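Local coordinates for N-acetylcysteine deacetylase (Bacillus subtilis, PDB 1YSJ), which probably hydrolyses N-acetylcysteine to cysteine and acetate with two divalent metal ions per subunit, so that the bacterium can use S-(2-succino)cysteine as a sulfur source, at residues V171-N183 with E349-F361. The protein carries 1 engineered substitution. Numbering follows the deposited sequence.
With NI (nickel (II) ion), chain C.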
loop_
_atom_site.group_PDB
_atom_site.type_symbol
_atom_site.label_atom_id
_atom_site.label_comp_id
_atom_site.label_asym_id
_atom_site.label_seq_id
_atom_site.Cartn_x
_atom_site.Cartn_y
_atom_site.Cartn_z
ATOM N N VAL A 171 -7.239 25.911 32.802
ATOM C CA VAL A 171 -6.260 27.003 32.845
ATOM C C VAL A 171 -6.813 28.290 32.214
ATOM O O VAL A 171 -6.407 29.389 32.590
ATOM C CB VAL A 171 -4.901 26.562 32.194
ATOM C CG1 VAL A 171 -3.945 27.746 31.955
ATOM C CG2 VAL A 171 -4.220 25.490 33.036
ATOM N N LEU A 172 -7.751 28.153 31.278
ATOM C CA LEU A 172 -8.332 29.317 30.599
ATOM C C LEU A 172 -9.670 29.793 31.165
ATOM O O LEU A 172 -10.311 30.685 30.599
ATOM C CB LEU A 172 -8.433 29.084 29.084
ATOM C CG LEU A 172 -7.147 29.114 28.246
ATOM C CD1 LEU A 172 -7.509 29.124 26.774
ATOM C CD2 LEU A 172 -6.273 30.320 28.557
ATOM N N ASN A 173 -10.093 29.203 32.279
ATOM C CA ASN A 173 -11.277 29.682 32.984
ATOM C C ASN A 173 -11.071 31.122 33.445
ATOM O O ASN A 173 -10.092 31.428 34.136
ATOM C CB ASN A 173 -11.629 28.768 34.166
ATOM C CG ASN A 173 -12.111 27.387 33.722
ATOM O OD1 ASN A 173 -12.457 27.173 32.554
ATOM N ND2 ASN A 173 -12.131 26.442 34.658
ATOM N N GLY A 174 -11.979 32.000 33.022
ATOM C CA GLY A 174 -11.930 33.419 33.376
ATOM C C GLY A 174 -11.024 34.283 32.513
ATOM O O GLY A 174 -10.947 35.494 32.721
ATOM N N VAL A 175 -10.343 33.664 31.547
ATOM C CA VAL A 175 -9.424 34.371 30.647
ATOM C C VAL A 175 -10.170 35.003 29.459
ATOM O O VAL A 175 -10.949 34.337 28.781
ATOM C CB VAL A 175 -8.274 33.440 30.161
ATOM C CG1 VAL A 175 -7.361 34.153 29.180
ATOM C CG2 VAL A 175 -7.451 32.941 31.344
ATOM N N SER A 176 -9.919 36.289 29.223
ATOM C CA SER A 176 -10.601 37.061 28.184
ATOM C C SER A 176 -9.938 36.958 26.818
ATOM O O SER A 176 -10.617 36.985 25.793
ATOM C CB SER A 176 -10.685 38.537 28.582
ATOM O OG SER A 176 -11.460 38.707 29.752
ATOM N N ALA A 177 -8.611 36.865 26.809
ATOM C CA ALA A 177 -7.842 36.835 25.565
ATOM C C ALA A 177 -6.564 36.037 25.722
ATOM O O ALA A 177 -6.016 35.948 26.816
ATOM C CB ALA A 177 -7.520 38.244 25.114
ATOM N N ILE A 178 -6.093 35.465 24.617
ATOM C CA ILE A 178 -4.848 34.699 24.604
ATOM C C ILE A 178 -3.930 35.117 23.453
ATOM O O ILE A 178 -4.374 35.332 22.317
ATOM C CB ILE A 178 -5.098 33.159 24.586
ATOM C CG1 ILE A 178 -3.771 32.401 24.764
ATOM C CG2 ILE A 178 -5.861 32.726 23.310
ATOM C CD1 ILE A 178 -3.909 31.012 25.344
ATOM N N PHE A 179 -2.642 35.224 23.758
ATOM C CA PHE A 179 -1.673 35.688 22.782
ATOM C C PHE A 179 -0.479 34.750 22.692
ATOM O O PHE A 179 -0.089 34.122 23.679
ATOM C CB PHE A 179 -1.250 37.123 23.106
ATOM C CG PHE A 179 -2.413 38.057 23.269
ATOM C CD1 PHE A 179 -2.912 38.355 24.536
ATOM C CD2 PHE A 179 -3.038 38.607 22.156
ATOM C CE1 PHE A 179 -4.006 39.207 24.688
ATOM C CE2 PHE A 179 -4.134 39.459 22.298
ATOM C CZ PHE A 179 -4.617 39.759 23.563
ATOM N N GLY A 180 0.084 34.650 21.494
ATOM C CA GLY A 180 1.187 33.742 21.243
ATOM C C GLY A 180 2.029 34.185 20.070
ATOM O O GLY A 180 1.670 35.108 19.340
HETATM N N MSE A 181 3.163 33.525 19.900
HETATM C CA MSE A 181 4.034 33.814 18.787
HETATM C C MSE A 181 4.546 32.524 18.183
HETATM O O MSE A 181 4.537 31.470 18.825
HETATM C CB MSE A 181 5.219 34.673 19.240
HETATM C CG MSE A 181 6.509 33.893 19.470
HETATM SE SE MSE A 181 7.901 34.925 20.324
HETATM C CE MSE A 181 7.508 34.465 22.124
ATOM N N HIS A 182 4.985 32.620 16.935
ATOM C CA HIS A 182 5.921 31.653 16.416
ATOM C C HIS A 182 7.048 32.386 15.708
ATOM O O HIS A 182 6.807 33.331 14.953
ATOM C CB HIS A 182 5.258 30.648 15.483
ATOM C CG HIS A 182 5.963 29.330 15.447
ATOM N ND1 HIS A 182 7.188 29.158 14.838
ATOM C CD2 HIS A 182 5.631 28.128 15.976
ATOM C CE1 HIS A 182 7.577 27.904 14.985
ATOM N NE2 HIS A 182 6.650 27.258 15.671
ATOM N N ASN A 183 8.277 31.952 15.974
ATOM C CA ASN A 183 9.440 32.477 15.275
ATOM C C ASN A 183 9.261 32.285 13.774
ATOM O O ASN A 183 8.697 31.282 13.332
ATOM C CB ASN A 183 10.727 31.805 15.773
ATOM C CG ASN A 183 10.842 30.357 15.328
ATOM O OD1 ASN A 183 11.307 30.066 14.227
ATOM N ND2 ASN A 183 10.414 29.444 16.184
ATOM N N GLU A 349 -1.081 24.695 14.125
ATOM C CA GLU A 349 -0.605 25.018 15.459
ATOM C C GLU A 349 -1.748 24.776 16.437
ATOM O O GLU A 349 -2.881 25.182 16.179
ATOM C CB GLU A 349 -0.139 26.474 15.510
ATOM C CG GLU A 349 1.276 26.677 16.072
ATOM C CD GLU A 349 1.346 26.644 17.598
ATOM O OE1 GLU A 349 2.436 26.924 18.146
ATOM O OE2 GLU A 349 0.326 26.341 18.254
ATOM N N ASP A 350 -1.462 24.111 17.555
ATOM C CA ASP A 350 -2.531 23.790 18.504
ATOM C C ASP A 350 -2.992 24.992 19.334
ATOM O O ASP A 350 -3.971 24.899 20.074
ATOM C CB ASP A 350 -2.235 22.526 19.336
ATOM C CG ASP A 350 -1.191 22.727 20.423
ATOM O OD1 ASP A 350 -0.455 23.741 20.447
ATOM O OD2 ASP A 350 -1.109 21.824 21.278
ATOM N N PHE A 351 -2.312 26.125 19.154
ATOM C CA PHE A 351 -2.777 27.413 19.662
ATOM C C PHE A 351 -4.193 27.715 19.156
ATOM O O PHE A 351 -4.966 28.400 19.831
ATOM C CB PHE A 351 -1.806 28.532 19.254
ATOM C CG PHE A 351 -2.163 29.888 19.805
ATOM C CD1 PHE A 351 -1.754 30.264 21.077
ATOM C CD2 PHE A 351 -2.908 30.791 19.045
ATOM C CE1 PHE A 351 -2.085 31.520 21.593
ATOM C CE2 PHE A 351 -3.246 32.053 19.557
ATOM C CZ PHE A 351 -2.832 32.413 20.832
ATOM N N ALA A 352 -4.523 27.187 17.974
ATOM C CA ALA A 352 -5.850 27.344 17.359
ATOM C C ALA A 352 -6.980 26.804 18.233
ATOM O O ALA A 352 -8.092 27.330 18.216
ATOM C CB ALA A 352 -5.879 26.677 15.999
ATOM N N LEU A 353 -6.682 25.749 18.990
ATOM C CA LEU A 353 -7.631 25.167 19.935
ATOM C C LEU A 353 -8.062 26.167 21.014
ATOM O O LEU A 353 -9.229 26.188 21.409
ATOM C CB LEU A 353 -7.049 23.904 20.579
ATOM C CG LEU A 353 -7.050 22.605 19.769
ATOM C CD1 LEU A 353 -6.359 21.516 20.564
ATOM C CD2 LEU A 353 -8.464 22.162 19.383
ATOM N N TYR A 354 -7.126 26.995 21.475
ATOM C CA TYR A 354 -7.449 28.070 22.413
ATOM C C TYR A 354 -8.435 29.063 21.808
ATOM O O TYR A 354 -9.386 29.475 22.465
ATOM C CB TYR A 354 -6.191 28.826 22.851
ATOM C CG TYR A 354 -5.150 28.002 23.573
ATOM C CD1 TYR A 354 -3.832 27.983 23.128
ATOM C CD2 TYR A 354 -5.474 27.261 24.712
ATOM C CE1 TYR A 354 -2.866 27.246 23.785
ATOM C CE2 TYR A 354 -4.511 26.517 25.383
ATOM C CZ TYR A 354 -3.210 26.516 24.912
ATOM O OH TYR A 354 -2.243 25.784 25.557
ATOM N N GLN A 355 -8.197 29.429 20.550
ATOM C CA GLN A 355 -9.005 30.417 19.825
ATOM C C GLN A 355 -10.415 29.945 19.474
ATOM O O GLN A 355 -11.267 30.756 19.111
ATOM C CB GLN A 355 -8.280 30.867 18.555
ATOM C CG GLN A 355 -7.050 31.722 18.797
ATOM C CD GLN A 355 -6.185 31.849 17.559
ATOM O OE1 GLN A 355 -5.618 32.910 17.289
ATOM N NE2 GLN A 355 -6.085 30.769 16.795
ATOM N N GLU A 356 -10.658 28.640 19.570
ATOM C CA GLU A 356 -12.007 28.096 19.431
ATOM C C GLU A 356 -12.871 28.488 20.622
ATOM O O GLU A 356 -14.095 28.513 20.527
ATOM C CB GLU A 356 -11.975 26.569 19.324
ATOM C CG GLU A 356 -11.663 26.022 17.944
ATOM C CD GLU A 356 -12.102 24.574 17.782
ATOM O OE1 GLU A 356 -12.786 24.269 16.780
ATOM O OE2 GLU A 356 -11.777 23.739 18.655
ATOM N N LYS A 357 -12.219 28.787 21.743
ATOM C CA LYS A 357 -12.902 29.035 23.008
ATOM C C LYS A 357 -12.965 30.520 23.364
ATOM O O LYS A 357 -14.012 31.017 23.780
ATOM C CB LYS A 357 -12.217 28.251 24.137
ATOM C CG LYS A 357 -12.002 26.762 23.852
ATOM C CD LYS A 357 -13.321 26.016 23.650
ATOM C CE LYS A 357 -13.106 24.513 23.671
ATOM N NZ LYS A 357 -14.176 23.788 22.934
ATOM N N ILE A 358 -11.841 31.216 23.206
ATOM C CA ILE A 358 -11.742 32.637 23.548
ATOM C C ILE A 358 -11.036 33.429 22.440
ATOM O O ILE A 358 -10.308 32.839 21.643
ATOM C CB ILE A 358 -11.008 32.869 24.913
ATOM C CG1 ILE A 358 -9.593 32.285 24.894
ATOM C CG2 ILE A 358 -11.834 32.318 26.088
ATOM C CD1 ILE A 358 -8.675 32.881 25.935
ATOM N N PRO A 359 -11.251 34.766 22.390
ATOM C CA PRO A 359 -10.560 35.630 21.430
ATOM C C PRO A 359 -9.048 35.539 21.584
ATOM O O PRO A 359 -8.542 35.465 22.707
ATOM C CB PRO A 359 -11.038 37.036 21.819
ATOM C CG PRO A 359 -12.327 36.828 22.485
ATOM C CD PRO A 359 -12.174 35.545 23.237
ATOM N N GLY A 360 -8.332 35.539 20.464
ATOM C CA GLY A 360 -6.879 35.396 20.501
ATOM C C GLY A 360 -6.139 36.049 19.353
ATOM O O GLY A 360 -6.727 36.351 18.311
ATOM N N PHE A 361 -4.841 36.261 19.550
ATOM C CA PHE A 361 -3.972 36.789 18.507
ATOM C C PHE A 361 -2.602 36.103 18.504
ATOM O O PHE A 361 -1.926 36.025 19.529
ATOM C CB PHE A 361 -3.815 38.305 18.650
ATOM C CG PHE A 361 -3.655 39.021 17.343
ATOM C CD1 PHE A 361 -4.774 39.461 16.636
ATOM C CD2 PHE A 361 -2.392 39.255 16.811
ATOM C CE1 PHE A 361 -4.637 40.125 15.421
ATOM C CE2 PHE A 361 -2.244 39.920 15.589
ATOM C CZ PHE A 361 -3.368 40.353 14.895
HETATM NI NI NI C . 6.782 25.259 16.573
HETATM O O HOH W 1 5.569 24.130 15.679
HETATM O O HOH W 2 4.885 25.770 17.719
#
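Ile178 and Phe179 pair in parallel with Gly360 and Phe361, putting strands 175-184 and 360-366 side by side in the mixed sheet of the metal-binding domain. Three backbone bonds fix the register: Ile178 N to Pro359 O (3.1 Å), Phe361 N to Ile178 O (3.0 Å) and Gly180 N to Phe361 O (3.1 Å). The short helix 351-355 runs back nearly antiparallel to strand 175-183, at 161° with axes 9.4 Å apart, and packs on the sheet face that carries Ile178.

On that face the CG1 branch of Ile178, anti to the backbone N (chi1 -172°), reaches the helix. Its CD1 makes a CH-pi contact over one face of the Tyr354 ring, 3.9 Å from the centroid, while CG1 packs against Phe351 CE1, the side chains running oppositely. Leu172 CD1 meets Tyr354 CD2 at 3.4 Å, and Ile358 CD1 touches both Val175 CG1 and Ile178 CB, from directions roughly at right angles. With no side chain at Gly180, Phe351 CZ can approach Gly180 N to 3.7 Å. Across the sheet, Phe361 CB sits at the edge of the Phe179 ring.

Further along the strand, His182 NE2 binds nickel, with Cys122 and His124; ND1 donates to Asn183 O within the ring plane (178° at the hydrogen). Glu349 OE2 caps Phe351 N and forms a salt bridge with Arg95, while OE1 lies at the edge of the His182 ring, 4.0 Å from CD2. Backbone bonds thus set the register and apolar packing seats the helix, while the bond from ND1 and the nickel on NE2 hold the imidazole from two sides.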